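Local structure of uncharacterized protein (Nostoc punctiforme, 2R3S) at residues A190-D196 / R216-G222; P166-I172 / Y233-P239; W137-K142 / S199-V203; M148-A152 / H176-G180. The protein is uncharacterized but probably transfers a methyl group from S-adenosylmethionine to a hydroxyl oxygen of a still unidentified small-molecule substrate. Residues are numbered along the deposited sequence.

Interaction 1. Residues A190-D196 / R216-G222. With EDO (1,2-ethanediol), chain D.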
loop_
_atom_site.group_PDB
_atom_site.type_symbol
_atom_site.label_atom_id
_atom_site.label_comp_id
_atom_site.label_asym_id
_atom_site.label_seq_id
_atom_site.Cartn_x
_atom_site.Cartn_y
_atom_site.Cartn_z
ATOM N N ALA A 190 44.064 -7.606 0.567
ATOM C CA ALA A 190 42.951 -8.499 0.325
ATOM C C ALA A 190 42.721 -8.599 -1.176
ATOM O O ALA A 190 42.788 -7.601 -1.891
ATOM C CB ALA A 190 41.705 -7.995 1.037
ATOM N N GLU A 191 42.468 -9.815 -1.648
ATOM C CA GLU A 191 42.005 -10.050 -3.002
ATOM C C GLU A 191 40.566 -10.532 -2.904
ATOM O O GLU A 191 40.282 -11.461 -2.138
ATOM C CB GLU A 191 42.863 -11.112 -3.702
ATOM C CG GLU A 191 44.340 -10.708 -3.901
ATOM C CD GLU A 191 44.554 -9.726 -5.040
ATOM O OE1 GLU A 191 43.762 -9.737 -6.008
ATOM O OE2 GLU A 191 45.526 -8.941 -4.960
ATOM N N ILE A 192 39.681 -9.920 -3.696
ATOM C CA ILE A 192 38.240 -10.151 -3.629
ATOM C C ILE A 192 37.739 -10.901 -4.846
ATOM O O ILE A 192 38.060 -10.564 -5.988
ATOM C CB ILE A 192 37.431 -8.827 -3.546
ATOM C CG1 ILE A 192 38.048 -7.846 -2.541
ATOM C CG2 ILE A 192 36.001 -9.127 -3.208
ATOM C CD1 ILE A 192 38.216 -8.363 -1.111
ATOM N N PHE A 193 36.955 -11.933 -4.600
ATOM C CA PHE A 193 36.318 -12.672 -5.663
ATOM C C PHE A 193 34.810 -12.556 -5.504
ATOM O O PHE A 193 34.238 -12.985 -4.482
ATOM C CB PHE A 193 36.773 -14.135 -5.648
ATOM C CG PHE A 193 38.221 -14.298 -5.947
ATOM C CD1 PHE A 193 39.167 -13.993 -4.986
ATOM C CD2 PHE A 193 38.638 -14.730 -7.186
ATOM C CE1 PHE A 193 40.522 -14.111 -5.251
ATOM C CE2 PHE A 193 39.972 -14.864 -7.455
ATOM C CZ PHE A 193 40.924 -14.552 -6.474
ATOM N N GLY A 194 34.174 -11.981 -6.515
ATOM C CA GLY A 194 32.737 -11.796 -6.525
ATOM C C GLY A 194 32.040 -12.800 -7.381
ATOM O O GLY A 194 32.410 -13.001 -8.534
ATOM N N VAL A 195 30.998 -13.413 -6.829
ATOM C CA VAL A 195 30.190 -14.372 -7.564
ATOM C C VAL A 195 28.813 -13.806 -7.780
ATOM O O VAL A 195 28.118 -13.497 -6.818
ATOM C CB VAL A 195 30.055 -15.715 -6.772
ATOM C CG1 VAL A 195 29.187 -16.709 -7.527
ATOM C CG2 VAL A 195 31.429 -16.326 -6.490
ATOM N N ASP A 196 28.406 -13.662 -9.033
ATOM C CA ASP A 196 27.007 -13.328 -9.356
ATOM C C ASP A 196 26.763 -13.619 -10.828
ATOM O O ASP A 196 27.664 -14.088 -11.526
ATOM C CB ASP A 196 26.693 -11.850 -9.049
ATOM C CG ASP A 196 25.266 -11.638 -8.534
ATOM O OD1 ASP A 196 24.318 -12.181 -9.145
ATOM O OD2 ASP A 196 25.086 -10.908 -7.532
ATOM N N ARG A 216 42.204 -5.619 -7.499
ATOM C CA ARG A 216 42.095 -6.634 -6.459
ATOM C C ARG A 216 40.690 -7.167 -6.403
ATOM O O ARG A 216 40.286 -7.773 -5.402
ATOM C CB ARG A 216 42.482 -6.040 -5.105
ATOM C CG ARG A 216 43.849 -5.402 -5.122
ATOM C CD ARG A 216 44.349 -5.145 -3.748
ATOM N NE ARG A 216 43.877 -3.871 -3.240
ATOM C CZ ARG A 216 43.174 -3.693 -2.127
ATOM N NH1 ARG A 216 42.808 -4.720 -1.364
ATOM N NH2 ARG A 216 42.832 -2.467 -1.773
ATOM N N TYR A 217 39.958 -6.934 -7.491
ATOM C CA TYR A 217 38.593 -7.365 -7.625
ATOM C C TYR A 217 38.464 -8.316 -8.800
ATOM O O TYR A 217 38.692 -7.927 -9.931
ATOM C CB TYR A 217 37.635 -6.167 -7.802
ATOM C CG TYR A 217 36.252 -6.585 -7.448
ATOM C CD1 TYR A 217 35.837 -6.602 -6.121
ATOM C CD2 TYR A 217 35.386 -7.084 -8.413
ATOM C CE1 TYR A 217 34.576 -7.053 -5.774
ATOM C CE2 TYR A 217 34.129 -7.541 -8.070
ATOM C CZ TYR A 217 33.733 -7.521 -6.752
ATOM O OH TYR A 217 32.483 -7.964 -6.407
ATOM N N HIS A 218 38.076 -9.556 -8.521
ATOM C CA HIS A 218 38.008 -10.610 -9.537
ATOM C C HIS A 218 36.610 -11.181 -9.589
ATOM O O HIS A 218 35.936 -11.201 -8.590
ATOM C CB HIS A 218 39.032 -11.713 -9.193
ATOM C CG HIS A 218 40.358 -11.174 -8.758
ATOM N ND1 HIS A 218 41.239 -10.572 -9.632
ATOM C CD2 HIS A 218 40.937 -11.111 -7.536
ATOM C CE1 HIS A 218 42.308 -10.172 -8.968
ATOM N NE2 HIS A 218 42.154 -10.494 -7.695
ATOM N N THR A 219 36.168 -11.662 -10.738
ATOM C CA THR A 219 34.786 -12.107 -10.868
ATOM C C THR A 219 34.695 -13.575 -11.285
ATOM O O THR A 219 35.521 -14.071 -12.045
ATOM C CB THR A 219 33.959 -11.209 -11.846
ATOM O OG1 THR A 219 34.405 -11.399 -13.195
ATOM C CG2 THR A 219 34.079 -9.738 -11.468
ATOM N N ILE A 220 33.707 -14.274 -10.739
ATOM C CA ILE A 220 33.399 -15.642 -11.110
ATOM C C ILE A 220 31.946 -15.562 -11.500
ATOM O O ILE A 220 31.076 -15.535 -10.628
ATOM C CB ILE A 220 33.595 -16.616 -9.930
ATOM C CG1 ILE A 220 35.020 -16.560 -9.413
ATOM C CG2 ILE A 220 33.270 -18.019 -10.342
ATOM C CD1 ILE A 220 35.232 -17.289 -8.153
ATOM N N ALA A 221 31.681 -15.469 -12.798
ATOM C CA ALA A 221 30.327 -15.278 -13.300
ATOM C C ALA A 221 29.569 -16.603 -13.305
ATOM O O ALA A 221 30.139 -17.649 -13.626
ATOM C CB ALA A 221 30.354 -14.688 -14.687
ATOM N N GLY A 222 28.282 -16.540 -12.956
ATOM C CA GLY A 222 27.403 -17.702 -12.923
ATOM C C GLY A 222 26.669 -17.881 -11.602
ATOM O O GLY A 222 26.704 -17.019 -10.733
HETATM C C1 EDO D . 23.381 -16.324 -8.021
HETATM O O1 EDO D . 23.335 -17.760 -8.031
HETATM C C2 EDO D . 24.510 -15.834 -8.916
HETATM O O2 EDO D . 25.809 -16.112 -8.361
#
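A right-handed beta-alpha-beta crossover of the Rossmann-like methyltransferase fold ends here, with strands 191-196 and 217-221 side by side and parallel, their axes 4.5 Å apart. The backbone bonds alternate: Ile192 N to Arg216 O (2.8 Å), His218 N to Ile192 O (2.7 Å), Gly194 N to His218 O (2.8 Å) and Ile220 N to Gly194 O (2.9 Å). Gly194 leaves room for the Tyr217 hydroxyl, whose OH sits 3.8 Å from Gly194 CA; a CB there would clash with it. Side chains tie the start of the pair: Arg216 NH1 donates to Ala190 O (2.9 Å), and His218 NE2 makes a very short bond to Glu191 OE1 (2.5 Å). Phe193, His218, Val195 and Ile220 share one face, where His218 CB lies off-centre over the Phe193 ring. At the other end Gly222 O accepts a bond from ethanediol, and Asp196 turns to Ser175 N. Strand 217-221 is the sheet's edge; strand 168-172 flanks 191-196 on its other side, and helix 198-211 covers Tyr217 and Thr219.

Interaction 2. Residues P166-I172 / Y233-P239. With EDO (1,2-ethanediol), chain E.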
loop_
_atom_site.group_PDB
_atom_site.type_symbol
_atom_site.label_atom_id
_atom_site.label_comp_id
_atom_site.label_asym_id
_atom_site.label_seq_id
_atom_site.Cartn_x
_atom_site.Cartn_y
_atom_site.Cartn_z
ATOM N N PRO A 166 42.010 -10.582 6.293
ATOM C CA PRO A 166 41.926 -11.503 5.171
ATOM C C PRO A 166 42.908 -11.185 4.057
ATOM O O PRO A 166 43.264 -10.028 3.820
ATOM C CB PRO A 166 40.504 -11.299 4.672
ATOM C CG PRO A 166 40.268 -9.864 4.901
ATOM C CD PRO A 166 41.028 -9.491 6.155
ATOM N N LEU A 167 43.360 -12.233 3.396
ATOM C CA LEU A 167 44.087 -12.084 2.169
ATOM C C LEU A 167 43.204 -12.555 1.013
ATOM O O LEU A 167 43.402 -12.117 -0.117
ATOM C CB LEU A 167 45.433 -12.842 2.243
ATOM C CG LEU A 167 46.419 -12.510 3.399
ATOM C CD1 LEU A 167 47.795 -13.095 3.080
ATOM C CD2 LEU A 167 46.572 -11.021 3.702
ATOM N N LYS A 168 42.225 -13.423 1.278
ATOM C CA LYS A 168 41.355 -13.920 0.209
ATOM C C LYS A 168 39.864 -13.956 0.587
ATOM O O LYS A 168 39.466 -14.636 1.535
ATOM C CB LYS A 168 41.834 -15.294 -0.259
ATOM C CG LYS A 168 41.458 -15.620 -1.686
ATOM C CD LYS A 168 42.024 -16.939 -2.134
ATOM C CE LYS A 168 41.416 -17.350 -3.462
ATOM N NZ LYS A 168 41.919 -18.645 -3.930
ATOM N N VAL A 169 39.049 -13.250 -0.198
ATOM C CA VAL A 169 37.643 -12.988 0.114
ATOM C C VAL A 169 36.729 -13.433 -1.036
ATOM O O VAL A 169 36.992 -13.161 -2.196
ATOM C CB VAL A 169 37.394 -11.481 0.410
ATOM C CG1 VAL A 169 35.929 -11.235 0.840
ATOM C CG2 VAL A 169 38.352 -10.984 1.466
ATOM N N LEU A 170 35.683 -14.164 -0.698
ATOM C CA LEU A 170 34.660 -14.542 -1.640
ATOM C C LEU A 170 33.414 -13.761 -1.234
ATOM O O LEU A 170 33.051 -13.751 -0.041
ATOM C CB LEU A 170 34.394 -16.052 -1.565
ATOM C CG LEU A 170 33.483 -16.703 -2.595
ATOM C CD1 LEU A 170 34.050 -16.627 -4.010
ATOM C CD2 LEU A 170 33.219 -18.167 -2.181
ATOM N N ASP A 171 32.788 -13.100 -2.211
ATOM C CA ASP A 171 31.539 -12.355 -1.998
ATOM C C ASP A 171 30.442 -12.980 -2.840
ATOM O O ASP A 171 30.359 -12.706 -4.027
ATOM C CB ASP A 171 31.731 -10.878 -2.348
ATOM C CG ASP A 171 30.625 -9.971 -1.777
ATOM O OD1 ASP A 171 29.611 -10.505 -1.269
ATOM O OD2 ASP A 171 30.767 -8.717 -1.864
ATOM N N ILE A 172 29.599 -13.815 -2.211
ATOM C CA ILE A 172 28.585 -14.598 -2.914
ATOM C C ILE A 172 27.255 -13.832 -3.044
ATOM O O ILE A 172 26.679 -13.391 -2.048
ATOM C CB ILE A 172 28.330 -15.972 -2.210
ATOM C CG1 ILE A 172 29.597 -16.830 -2.232
ATOM C CG2 ILE A 172 27.164 -16.727 -2.867
ATOM C CD1 ILE A 172 29.500 -18.078 -1.394
ATOM N N TYR A 233 40.082 -19.519 1.136
ATOM C CA TYR A 233 39.425 -18.251 1.473
ATOM C C TYR A 233 39.419 -17.998 2.953
ATOM O O TYR A 233 38.945 -18.818 3.739
ATOM C CB TYR A 233 37.990 -18.214 0.956
ATOM C CG TYR A 233 37.882 -18.061 -0.538
ATOM C CD1 TYR A 233 37.953 -16.806 -1.128
ATOM C CD2 TYR A 233 37.719 -19.167 -1.370
ATOM C CE1 TYR A 233 37.843 -16.652 -2.507
ATOM C CE2 TYR A 233 37.601 -19.020 -2.736
ATOM C CZ TYR A 233 37.677 -17.754 -3.301
ATOM O OH TYR A 233 37.579 -17.579 -4.665
ATOM N N ASP A 234 39.922 -16.834 3.328
ATOM C CA ASP A 234 39.877 -16.386 4.705
ATOM C C ASP A 234 38.499 -15.893 5.159
ATOM O O ASP A 234 38.188 -15.927 6.359
ATOM C CB ASP A 234 40.910 -15.295 4.889
ATOM C CG ASP A 234 42.304 -15.785 4.549
ATOM O OD1 ASP A 234 42.691 -16.851 5.093
ATOM O OD2 ASP A 234 42.985 -15.136 3.721
ATOM N N LEU A 235 37.677 -15.448 4.206
ATOM C CA LEU A 235 36.416 -14.781 4.515
ATOM C C LEU A 235 35.445 -14.967 3.362
ATOM O O LEU A 235 35.795 -14.727 2.204
ATOM C CB LEU A 235 36.707 -13.312 4.786
ATOM C CG LEU A 235 35.573 -12.329 5.059
ATOM C CD1 LEU A 235 34.809 -12.737 6.290
ATOM C CD2 LEU A 235 36.156 -10.924 5.223
ATOM N N VAL A 236 34.249 -15.458 3.680
ATOM C CA VAL A 236 33.153 -15.640 2.708
ATOM C C VAL A 236 31.922 -14.814 3.144
ATOM O O VAL A 236 31.325 -15.056 4.192
ATOM C CB VAL A 236 32.765 -17.118 2.522
ATOM C CG1 VAL A 236 31.668 -17.260 1.481
ATOM C CG2 VAL A 236 34.001 -17.964 2.107
ATOM N N LEU A 237 31.570 -13.820 2.336
ATOM C CA LEU A 237 30.424 -12.964 2.603
ATOM C C LEU A 237 29.195 -13.501 1.881
ATOM O O LEU A 237 29.280 -13.862 0.714
ATOM C CB LEU A 237 30.702 -11.540 2.130
ATOM C CG LEU A 237 32.076 -10.968 2.452
ATOM C CD1 LEU A 237 32.138 -9.519 2.013
ATOM C CD2 LEU A 237 32.345 -11.131 3.919
ATOM N N LEU A 238 28.062 -13.531 2.580
ATOM C CA LEU A 238 26.758 -13.831 2.012
ATOM C C LEU A 238 25.748 -12.690 2.342
ATOM O O LEU A 238 24.900 -12.815 3.257
ATOM C CB LEU A 238 26.258 -15.150 2.585
ATOM C CG LEU A 238 26.869 -16.452 2.082
ATOM C CD1 LEU A 238 26.647 -17.621 3.098
ATOM C CD2 LEU A 238 26.261 -16.746 0.731
ATOM N N PRO A 239 25.820 -11.574 1.590
ATOM C CA PRO A 239 24.899 -10.473 1.826
ATOM C C PRO A 239 23.570 -10.695 1.112
ATOM O O PRO A 239 23.558 -10.879 -0.083
ATOM C CB PRO A 239 25.641 -9.269 1.249
ATOM C CG PRO A 239 26.828 -9.813 0.498
ATOM C CD PRO A 239 26.741 -11.276 0.484
HETATM C C1 EDO E . 22.813 -9.199 -2.429
HETATM O O1 EDO E . 23.547 -10.476 -2.486
HETATM C C2 EDO E . 21.750 -8.954 -3.515
HETATM O O2 EDO E . 20.428 -9.456 -3.252
#
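Tyr233 is the bump that shapes the start of this parallel strand pair. Its ring slots between two side chains of 166-172: Lys168 CE lies over one face, 4.0 Å from the Tyr233 ring centroid, with NZ, which is hydrogen-bonded to Asn231 O, making a cation-pi contact 4.7 Å from the centroid, and Leu170 CB presses on the opposite face at 3.9 Å from the centroid. Beside it, Asp234 fits the bend at Leu167, where its OD2 accepts bonds from Leu167 N (2.9 Å) and Lys168 N (3.1 Å). Regular pairing then takes over: Leu170 N to Leu235 O (3.0 Å), Leu237 N to Leu170 O (2.8 Å), Ile172 N to Leu237 O (2.9 Å). On the face of Leu170 and Val236, Ile172 fills the space between Val236 and Leu238, its CD1 3.7 Å from Val236 CG1 and its CB 3.7 Å from Leu238 CD2. Helix 247-260 covers that face through Ile257. Helix 178-186 lies over the face of Val169, Asp171 and Leu237, while strands 191-196 and 265-271 flank the pair within the sheet.

Interaction 3. Residues W137-K142 / S199-V203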
loop_
_atom_site.group_PDB
_atom_site.type_symbol
_atom_site.label_atom_id
_atom_site.label_comp_id
_atom_site.label_asym_id
_atom_site.label_seq_id
_atom_site.Cartn_x
_atom_site.Cartn_y
_atom_site.Cartn_z
ATOM N N TRP A 137 17.958 -8.190 -10.667
ATOM C CA TRP A 137 19.165 -8.123 -9.835
ATOM C C TRP A 137 20.168 -7.111 -10.344
ATOM O O TRP A 137 20.954 -6.582 -9.553
ATOM C CB TRP A 137 19.756 -9.527 -9.592
ATOM C CG TRP A 137 18.708 -10.397 -8.950
ATOM C CD1 TRP A 137 18.180 -11.557 -9.454
ATOM C CD2 TRP A 137 17.989 -10.139 -7.718
ATOM N NE1 TRP A 137 17.191 -12.027 -8.627
ATOM C CE2 TRP A 137 17.042 -11.176 -7.564
ATOM C CE3 TRP A 137 18.060 -9.137 -6.733
ATOM C CZ2 TRP A 137 16.175 -11.241 -6.469
ATOM C CZ3 TRP A 137 17.187 -9.203 -5.642
ATOM C CH2 TRP A 137 16.260 -10.238 -5.526
ATOM N N VAL A 138 20.078 -6.760 -11.633
ATOM C CA VAL A 138 20.791 -5.596 -12.154
ATOM C C VAL A 138 20.153 -4.333 -11.587
ATOM O O VAL A 138 20.872 -3.444 -11.134
ATOM C CB VAL A 138 20.842 -5.591 -13.701
ATOM C CG1 VAL A 138 21.614 -4.350 -14.268
ATOM C CG2 VAL A 138 21.461 -6.886 -14.187
ATOM N N GLN A 139 18.821 -4.268 -11.580
ATOM C CA GLN A 139 18.132 -3.136 -10.963
ATOM C C GLN A 139 18.448 -3.033 -9.475
ATOM O O GLN A 139 18.710 -1.935 -8.986
ATOM C CB GLN A 139 16.613 -3.179 -11.184
ATOM C CG GLN A 139 16.176 -2.766 -12.574
ATOM C CD GLN A 139 16.795 -1.450 -13.007
ATOM O OE1 GLN A 139 16.561 -0.411 -12.388
ATOM N NE2 GLN A 139 17.627 -1.500 -14.054
ATOM N N PHE A 140 18.455 -4.163 -8.758
ATOM C CA PHE A 140 18.826 -4.122 -7.353
ATOM C C PHE A 140 20.221 -3.529 -7.207
ATOM O O PHE A 140 20.423 -2.609 -6.419
ATOM C CB PHE A 140 18.787 -5.496 -6.700
ATOM C CG PHE A 140 19.043 -5.456 -5.210
ATOM C CD1 PHE A 140 20.330 -5.371 -4.714
ATOM C CD2 PHE A 140 17.996 -5.472 -4.320
ATOM C CE1 PHE A 140 20.571 -5.311 -3.357
ATOM C CE2 PHE A 140 18.216 -5.411 -2.953
ATOM C CZ PHE A 140 19.508 -5.344 -2.470
ATOM N N ALA A 141 21.183 -4.075 -7.956
ATOM C CA ALA A 141 22.569 -3.651 -7.848
ATOM C C ALA A 141 22.772 -2.151 -8.132
ATOM O O ALA A 141 23.601 -1.490 -7.492
ATOM C CB ALA A 141 23.477 -4.499 -8.764
ATOM N N LYS A 142 22.047 -1.621 -9.107
ATOM C CA LYS A 142 22.146 -0.203 -9.432
ATOM C C LYS A 142 21.391 0.669 -8.434
ATOM O O LYS A 142 21.867 1.740 -8.063
ATOM C CB LYS A 142 21.612 0.085 -10.849
ATOM C CG LYS A 142 22.371 -0.588 -11.996
ATOM C CD LYS A 142 21.877 -0.060 -13.356
ATOM C CE LYS A 142 22.338 -0.884 -14.552
ATOM N NZ LYS A 142 23.803 -1.127 -14.550
ATOM N N SER A 199 25.772 -10.115 -15.835
ATOM C CA SER A 199 25.270 -8.755 -15.995
ATOM C C SER A 199 25.248 -7.977 -14.679
ATOM O O SER A 199 25.317 -6.745 -14.681
ATOM C CB SER A 199 23.877 -8.786 -16.596
ATOM O OG SER A 199 22.949 -9.442 -15.732
ATOM N N VAL A 200 25.188 -8.691 -13.552
ATOM C CA VAL A 200 25.208 -8.039 -12.239
ATOM C C VAL A 200 26.623 -7.651 -11.860
ATOM O O VAL A 200 26.852 -6.551 -11.377
ATOM C CB VAL A 200 24.572 -8.927 -11.146
ATOM C CG1 VAL A 200 24.692 -8.255 -9.765
ATOM C CG2 VAL A 200 23.104 -9.257 -11.513
ATOM N N LEU A 201 27.570 -8.546 -12.097
ATOM C CA LEU A 201 28.991 -8.268 -11.861
ATOM C C LEU A 201 29.548 -7.081 -12.643
ATOM O O LEU A 201 30.569 -6.520 -12.250
ATOM C CB LEU A 201 29.837 -9.503 -12.160
ATOM C CG LEU A 201 29.652 -10.688 -11.231
ATOM C CD1 LEU A 201 30.278 -11.924 -11.865
ATOM C CD2 LEU A 201 30.239 -10.382 -9.854
ATOM N N GLU A 202 28.900 -6.704 -13.740
ATOM C CA GLU A 202 29.281 -5.479 -14.431
ATOM C C GLU A 202 29.136 -4.282 -13.498
ATOM O O GLU A 202 30.008 -3.410 -13.478
ATOM C CB GLU A 202 28.470 -5.301 -15.709
ATOM C CG GLU A 202 28.845 -6.307 -16.802
ATOM C CD GLU A 202 30.337 -6.297 -17.125
ATOM O OE1 GLU A 202 30.941 -5.198 -17.230
ATOM O OE2 GLU A 202 30.908 -7.395 -17.262
ATOM N N VAL A 203 28.070 -4.264 -12.683
ATOM C CA VAL A 203 27.885 -3.197 -11.681
ATOM C C VAL A 203 28.982 -3.242 -10.595
ATOM O O VAL A 203 29.602 -2.211 -10.266
ATOM C CB VAL A 203 26.485 -3.269 -11.003
ATOM C CG1 VAL A 203 26.299 -2.076 -10.024
ATOM C CG2 VAL A 203 25.381 -3.332 -12.064
#
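Trp137 touches the second helix with its base, CB lying 3.9 Å from Val200 CG2, while its indole leads away and NE1 bonds to Thr129 O. One residue on, Val138 reaches the other helix most closely: its CG2 is 3.3 Å from Ser199 OG and 3.9 Å from Val200 CG2, and the two CA atoms of Val138 and Val200 are just 5.0 Å apart. The short segments run almost parallel, at 8° with axes 8.9 Å apart. Helix 198-211 is the connecting helix of a beta-alpha-beta unit in the Rossmann-like methyltransferase domain, and helix 136-143 leans on its N-terminal part. Phe140 faces another way, meeting Phe100 edge-to-face. Ala141 points toward the partner, and its small CB sits between two valines, 4.1 Å from Val200 CG1 and 3.9 Å from Val203 CG1. Finally the exposed Lys142 sends its chain along the outside of the contact so that NZ comes within 3.7 Å of Val203 CG2; no hydrogen bond crosses between the two segments.

Interaction 4. Residues M148-A152 / H176-G180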
loop_
_atom_site.group_PDB
_atom_site.type_symbol
_atom_site.label_atom_id
_atom_site.label_comp_id
_atom_site.label_asym_id
_atom_site.label_seq_id
_atom_site.Cartn_x
_atom_site.Cartn_y
_atom_site.Cartn_z
HETATM N N MSE A 148 23.354 0.395 1.087
HETATM C CA MSE A 148 24.205 -0.740 1.481
HETATM C C MSE A 148 25.629 -0.291 1.760
HETATM O O MSE A 148 26.438 -1.055 2.296
HETATM C CB MSE A 148 24.199 -1.852 0.424
HETATM C CG MSE A 148 22.867 -2.522 0.203
HETATM SE SE MSE A 148 21.904 -3.107 1.839
HETATM C CE MSE A 148 20.198 -3.408 0.948
ATOM N N ALA A 149 25.921 0.962 1.436
ATOM C CA ALA A 149 27.257 1.521 1.621
ATOM C C ALA A 149 27.695 1.494 3.089
ATOM O O ALA A 149 28.790 1.039 3.412
ATOM C CB ALA A 149 27.309 2.933 1.062
ATOM N N ASN A 150 26.828 1.963 3.979
ATOM C CA ASN A 150 27.162 2.045 5.396
ATOM C C ASN A 150 27.316 0.650 6.005
ATOM O O ASN A 150 28.323 0.366 6.656
ATOM C CB ASN A 150 26.129 2.885 6.180
ATOM C CG ASN A 150 26.467 2.976 7.673
ATOM O OD1 ASN A 150 27.543 3.456 8.034
ATOM N ND2 ASN A 150 25.572 2.478 8.533
ATOM N N PRO A 151 26.332 -0.240 5.792
ATOM C CA PRO A 151 26.537 -1.569 6.362
ATOM C C PRO A 151 27.780 -2.274 5.826
ATOM O O PRO A 151 28.403 -2.992 6.573
ATOM C CB PRO A 151 25.281 -2.328 5.976
ATOM C CG PRO A 151 24.299 -1.304 5.548
ATOM C CD PRO A 151 25.044 -0.113 5.103
ATOM N N ALA A 152 28.137 -2.054 4.548
ATOM C CA ALA A 152 29.377 -2.616 3.985
ATOM C C ALA A 152 30.612 -2.165 4.776
ATOM O O ALA A 152 31.480 -2.979 5.093
ATOM C CB ALA A 152 29.516 -2.277 2.484
ATOM N N HIS A 176 25.812 -5.272 -6.179
ATOM C CA HIS A 176 26.596 -4.029 -6.293
ATOM C C HIS A 176 28.078 -4.141 -5.923
ATOM O O HIS A 176 28.872 -3.220 -6.197
ATOM C CB HIS A 176 25.961 -2.950 -5.408
ATOM C CG HIS A 176 25.521 -3.470 -4.081
ATOM N ND1 HIS A 176 26.401 -3.684 -3.046
ATOM C CD2 HIS A 176 24.314 -3.896 -3.644
ATOM C CE1 HIS A 176 25.756 -4.207 -2.022
ATOM N NE2 HIS A 176 24.489 -4.360 -2.364
ATOM N N GLY A 177 28.438 -5.223 -5.241
ATOM C CA GLY A 177 29.809 -5.475 -4.809
ATOM C C GLY A 177 30.341 -4.719 -3.607
ATOM O O GLY A 177 31.496 -4.890 -3.234
ATOM N N LEU A 178 29.513 -3.916 -2.952
ATOM C CA LEU A 178 30.028 -3.011 -1.911
ATOM C C LEU A 178 30.572 -3.745 -0.663
ATOM O O LEU A 178 31.457 -3.222 0.015
ATOM C CB LEU A 178 28.982 -1.960 -1.489
ATOM C CG LEU A 178 28.493 -0.957 -2.548
ATOM C CD1 LEU A 178 27.661 0.153 -1.916
ATOM C CD2 LEU A 178 29.650 -0.369 -3.356
ATOM N N PHE A 179 30.049 -4.923 -0.342
ATOM C CA PHE A 179 30.553 -5.654 0.849
ATOM C C PHE A 179 32.008 -6.089 0.688
ATOM O O PHE A 179 32.860 -5.711 1.493
ATOM C CB PHE A 179 29.618 -6.801 1.246
ATOM C CG PHE A 179 28.285 -6.309 1.766
ATOM C CD1 PHE A 179 28.141 -5.946 3.106
ATOM C CD2 PHE A 179 27.205 -6.135 0.914
ATOM C CE1 PHE A 179 26.933 -5.451 3.595
ATOM C CE2 PHE A 179 25.984 -5.641 1.396
ATOM C CZ PHE A 179 25.850 -5.300 2.730
ATOM N N GLY A 180 32.302 -6.824 -0.374
ATOM C CA GLY A 180 33.681 -7.192 -0.698
ATOM C C GLY A 180 34.568 -6.003 -0.995
ATOM O O GLY A 180 35.729 -5.987 -0.604
HETATM O O HOH W 1 31.899 -5.433 4.065
#
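Two helix beginnings come together here. In 148-152 the first turn is secured by Ala152 N bonding to Met148 O at 3.0 Å; in 176-180 the chain swings through Gly177, whose positive phi of 77° suits glycine and which takes the N-cap position of helix 178-186. His176 reaches over this bend, its ND1 accepting a bond from Leu178 N (3.1 Å). The backbones are closest at Ala152 and Phe179, with CA atoms 4.5 Å apart, close enough for one water to donate to both Ala152 O (2.7 Å) and Phe179 O (2.8 Å). Ala152 permits this approach: its CB is 3.3 Å from Leu178 O and also lies over the Phe179 ring, 4.3 Å from the centroid. Pro151 and Met148 add to the packing round that ring, Met148 CB standing 4.3 Å from Phe179 CE2. Met148, modelled as selenomethionine, also brings CG to 3.5 Å from His176 NE2, and Leu178 CD1 rests 3.8 Å from Ala149 CA. The turn 173-177 joins strand 168-172 to helix 178-186, and Gly180 N bonds back to Asp171 OD2. This glycine-containing loop after the first strand is the place where S-adenosylmethionine is bound in Rossmann-like methyltransferases, so the contact probably borders the cofactor pocket; no cofactor is modelled.

Overall arrangement
Interactions 1 and 2 belong to one sheet: strands 191-196 and 168-172 are neighbours, joined by bonds such as Phe193 N to Val169 O (2.7 Å). Interaction 2 is the more buried, in mid-sheet, while interaction 1 takes in the edge strand and polar side-chain bonds. Interactions 3 and 4 instead pack helices through side chains, without a direct hydrogen bond between their segments; 4 is buried and 3 partly open. Interaction 4 rests on interaction 2, where Gly180 N meets Asp171 OD2 (2.9 Å), and touches interaction 3 through His176 and Phe140. Helix 198-211, used in interaction 3, links the two strands of interaction 1 and packs Leu201 against them.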